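Local structure of ferric-siderophore receptor protein (Streptomyces coelicolor, 2X4L) at residues Asp177-Ala180 and Ala181-Ala185; Leu41-Val44 and Pro45-Ile48. The protein probably binds ferric siderophores outside the cell membrane and passes them to an uptake transporter, as other solute-binding proteins of its family do. All coordinates share one frame; numbering follows the deposited sequence.

Interaction 1 (Asp177-Ala180 and Ala181-Ala185); sequences DAKA and AFDKA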
loop_
_atom_site.group_PDB
_atom_site.type_symbol
_atom_site.label_atom_id
_atom_site.label_comp_id
_atom_site.label_asym_id
_atom_site.label_seq_id
_atom_site.Cartn_x
_atom_site.Cartn_y
_atom_site.Cartn_z
ATOM N N ASP A 177 4.302 -10.996 18.038
ATOM C CA ASP A 177 5.625 -11.253 17.446
ATOM C C ASP A 177 5.715 -10.368 16.193
ATOM O O ASP A 177 6.768 -9.883 15.862
ATOM C CB ASP A 177 5.769 -12.715 16.972
ATOM C CG ASP A 177 6.035 -13.719 18.109
ATOM O OD1 ASP A 177 6.466 -13.349 19.218
ATOM O OD2 ASP A 177 5.757 -14.894 17.849
ATOM N N ALA A 178 4.619 -10.236 15.456
ATOM C CA ALA A 178 4.673 -9.434 14.281
ATOM C C ALA A 178 4.979 -7.962 14.546
ATOM O O ALA A 178 5.750 -7.327 13.818
ATOM C CB ALA A 178 3.354 -9.553 13.451
ATOM N N LYS A 179 4.336 -7.461 15.604
ATOM C CA LYS A 179 4.556 -6.066 16.002
ATOM C C LYS A 179 5.993 -5.908 16.499
ATOM O O LYS A 179 6.653 -4.882 16.148
ATOM C CB LYS A 179 3.530 -5.680 17.067
ATOM C CG LYS A 179 3.719 -4.308 17.612
ATOM C CD LYS A 179 3.796 -3.220 16.543
ATOM C CE LYS A 179 3.492 -1.811 17.115
ATOM N NZ LYS A 179 4.348 -1.358 18.275
ATOM N N ALA A 180 6.526 -6.872 17.244
ATOM C CA ALA A 180 7.902 -6.757 17.703
ATOM C C ALA A 180 8.826 -6.786 16.501
ATOM O O ALA A 180 9.833 -6.029 16.512
ATOM C CB ALA A 180 8.208 -7.954 18.618
ATOM N N ALA A 181 8.518 -7.623 15.470
ATOM C CA ALA A 181 9.406 -7.701 14.312
ATOM C C ALA A 181 9.326 -6.364 13.539
ATOM O O ALA A 181 10.356 -5.872 13.034
ATOM C CB ALA A 181 9.037 -8.885 13.412
ATOM N N PHE A 182 8.154 -5.736 13.471
ATOM C CA PHE A 182 8.038 -4.463 12.769
ATOM C C PHE A 182 8.857 -3.447 13.565
ATOM O O PHE A 182 9.577 -2.666 12.925
ATOM C CB PHE A 182 6.590 -4.051 12.800
ATOM C CG PHE A 182 6.322 -2.692 12.218
ATOM C CD1 PHE A 182 6.032 -2.510 10.888
ATOM C CD2 PHE A 182 6.290 -1.609 13.075
ATOM C CE1 PHE A 182 5.816 -1.231 10.376
ATOM C CE2 PHE A 182 6.028 -0.351 12.625
ATOM C CZ PHE A 182 5.738 -0.118 11.267
ATOM N N ASP A 183 8.771 -3.435 14.915
ATOM C CA ASP A 183 9.505 -2.394 15.641
ATOM C C ASP A 183 10.999 -2.594 15.449
ATOM O O ASP A 183 11.769 -1.585 15.359
ATOM C CB ASP A 183 9.154 -2.483 17.124
ATOM C CG ASP A 183 7.731 -1.965 17.451
ATOM O OD1 ASP A 183 7.101 -1.326 16.612
ATOM O OD2 ASP A 183 7.283 -2.253 18.592
ATOM N N LYS A 184 11.440 -3.865 15.372
ATOM C CA LYS A 184 12.844 -4.194 15.146
ATOM C C LYS A 184 13.286 -3.689 13.751
ATOM O O LYS A 184 14.412 -3.122 13.616
ATOM C CB LYS A 184 13.086 -5.703 15.375
ATOM C CG LYS A 184 14.517 -6.042 15.113
ATOM C CD LYS A 184 14.732 -7.520 15.459
ATOM C CE LYS A 184 16.188 -7.967 15.288
ATOM N NZ LYS A 184 16.334 -9.403 15.870
ATOM N N ALA A 185 12.457 -3.894 12.744
ATOM C CA ALA A 185 12.818 -3.481 11.397
ATOM C C ALA A 185 12.796 -1.981 11.308
ATOM O O ALA A 185 13.593 -1.424 10.529
ATOM C CB ALA A 185 11.814 -4.069 10.383
#

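Interaction 2 (Leu41-Val44 and Pro45-Ile48); sequences LDKV and PANI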
loop_
_atom_site.group_PDB
_atom_site.type_symbol
_atom_site.label_atom_id
_atom_site.label_comp_id
_atom_site.label_asym_id
_atom_site.label_seq_id
_atom_site.Cartn_x
_atom_site.Cartn_y
_atom_site.Cartn_z
ATOM N N LEU A 41 -23.530 -2.356 14.422
ATOM C CA LEU A 41 -24.380 -3.513 13.981
ATOM C C LEU A 41 -24.716 -4.309 15.192
ATOM O O LEU A 41 -24.030 -4.250 16.208
ATOM C CB LEU A 41 -23.612 -4.381 12.967
ATOM C CG LEU A 41 -23.139 -3.602 11.716
ATOM C CD1 LEU A 41 -22.398 -4.559 10.812
ATOM C CD2 LEU A 41 -24.325 -2.896 11.005
ATOM N N ASP A 42 -25.780 -5.079 15.100
ATOM C CA ASP A 42 -26.224 -5.797 16.273
ATOM C C ASP A 42 -25.319 -6.998 16.525
ATOM O O ASP A 42 -25.319 -7.563 17.637
ATOM C CB ASP A 42 -27.629 -6.275 15.993
ATOM C CG ASP A 42 -28.671 -5.234 16.307
ATOM O OD1 ASP A 42 -28.322 -4.058 16.484
ATOM O OD2 ASP A 42 -29.857 -5.590 16.449
ATOM N N LYS A 43 -24.588 -7.437 15.491
ATOM C CA LYS A 43 -23.651 -8.528 15.703
ATOM C C LYS A 43 -22.406 -8.183 14.956
ATOM O O LYS A 43 -22.487 -7.370 14.036
ATOM C CB LYS A 43 -24.192 -9.824 15.171
ATOM C CG LYS A 43 -24.536 -9.766 13.738
ATOM C CD LYS A 43 -24.957 -11.189 13.240
ATOM C CE LYS A 43 -24.646 -11.390 11.754
ATOM N NZ LYS A 43 -23.145 -11.282 11.503
ATOM N N VAL A 44 -21.301 -8.871 15.267
ATOM C CA VAL A 44 -20.056 -8.699 14.535
ATOM C C VAL A 44 -20.289 -9.205 13.120
ATOM O O VAL A 44 -20.776 -10.331 12.933
ATOM C CB VAL A 44 -18.882 -9.496 15.202
ATOM C CG1 VAL A 44 -17.617 -9.381 14.392
ATOM C CG2 VAL A 44 -18.621 -8.944 16.624
ATOM N N PRO A 45 -19.942 -8.405 12.091
ATOM C CA PRO A 45 -20.261 -8.899 10.691
ATOM C C PRO A 45 -19.500 -10.159 10.340
ATOM O O PRO A 45 -18.280 -10.221 10.525
ATOM C CB PRO A 45 -19.866 -7.742 9.786
ATOM C CG PRO A 45 -19.029 -6.782 10.622
ATOM C CD PRO A 45 -19.357 -7.056 12.125
ATOM N N ALA A 46 -20.227 -11.135 9.858
ATOM C CA ALA A 46 -19.737 -12.383 9.414
ATOM C C ALA A 46 -19.390 -12.255 7.930
ATOM O O ALA A 46 -18.520 -13.000 7.455
ATOM C CB ALA A 46 -20.852 -13.387 9.574
ATOM N N ASN A 47 -20.102 -11.375 7.185
ATOM C CA ASN A 47 -19.904 -11.309 5.673
ATOM C C ASN A 47 -19.270 -10.003 5.310
ATOM O O ASN A 47 -19.956 -9.011 5.009
ATOM C CB ASN A 47 -21.257 -11.425 4.967
ATOM C CG ASN A 47 -21.954 -12.763 5.193
ATOM O OD1 ASN A 47 -21.385 -13.712 5.736
ATOM N ND2 ASN A 47 -23.183 -12.824 4.826
ATOM N N ILE A 48 -17.940 -9.972 5.334
ATOM C CA ILE A 48 -17.173 -8.799 5.113
ATOM C C ILE A 48 -16.745 -8.786 3.635
ATOM O O ILE A 48 -16.347 -9.842 3.087
ATOM C CB ILE A 48 -15.881 -8.856 6.011
ATOM C CG1 ILE A 48 -16.287 -8.860 7.492
ATOM C CG2 ILE A 48 -14.955 -7.654 5.667
ATOM C CD1 ILE A 48 -15.070 -9.165 8.368
#

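Interaction 1 (Asp177-Ala180 and Ala181-Ala185)
Ala181 N bonds to Asp177 O at 2.9 Å, and three more i to i+4 backbone bonds follow it in step: Phe182 to Ala178, Asp183 to Lys179 and Lys184 to Ala180. Residues 177-185 thus make about two and a half turns within helix 173-195. The Asp183 N to Lys179 O bond is 2.8 Å long, with an N-H...O angle of 157°.

The same two residues also meet through their side chains, in an i to i+4 salt bridge. Lys179 NZ lies 3.1 Å from Asp183 OD2, on its syn lone pair. A second, weak bond of 3.2 Å joins Lys179 NZ to Asp183 OD1, so the ammonium faces both carboxylate oxygens. The lysine starts with CG anti to its N (chi1 176°), then bends at chi2 and chi4, which turns NZ toward the carboxylate of Asp183, one turn further on. A methionine at Lys179 would probably leave the Asp183 carboxylate without its counter-charge and freer to turn.

Phe182 is buried. Its ring meets Tyr304 edge-to-face and touches Leu311 of helix 304-320 and Leu156 of helix 153-165. Lys179 also touches Tyr304 and Trp160, so helix 173-195 packs against both of these helices.

Interaction 2 (Leu41-Val44 and Pro45-Ile48)
Leu41 lays its CD1 methyl against the ring of Pro45, 4.0 Å from Pro45 CG. The two side chains run at about a right angle. Leu41 CG stands anti to the carbonyl carbon (chi1 -58°), and CD1 reaches forward to the proline four residues on. Val44 borders the same ring through CG1, which lies 3.7 Å from Pro45 CD. Pro45 is buried, and Trp29 of strand 29-32 touches Leu41, Val44 and Pro45 alike.

Lys43 runs forward alongside the chain toward Ala46. Its NZ gives a 2.9 Å hydrogen bond to Val44 O, coming from above the carbonyl plane rather than along a lone pair. The bend at chi4 (62°) turns NZ towards that oxygen. Lys43 NZ also comes within 3.7 Å of Ala46 CB.

Glu112 OE1 takes hydrogen bonds from the backbone N of both Ala46 and Asn47, and Lys66 NZ bonds to Ala46 O. This is an irregular connection between two sheets: it leaves the antiparallel pair 29-32/38-41 and enters strand 48-51, the middle strand of a five-stranded parallel sheet with helices in its connections, as in periplasmic binding proteins.

Interaction 2 comes first along the chain and interaction 1 follows well over a hundred residues later. Their centres are 30 Å apart, their nearest atoms about 19 Å, and they do not touch. They share no helix, strand or sheet. Residues 41-48 lead into the parallel sheet that holds strands 48-51 and 113-118. Residues 177-185 lie on helix 173-195, which comes after the last strand of that sheet, 142-146, and before strand 200-206 of the mixed sheet. A long helix between two sheet-bearing lobes is consistent with the solute-binding protein family. Both are surface contacts, one at the entry to the first lobe and one on the helix joining the two.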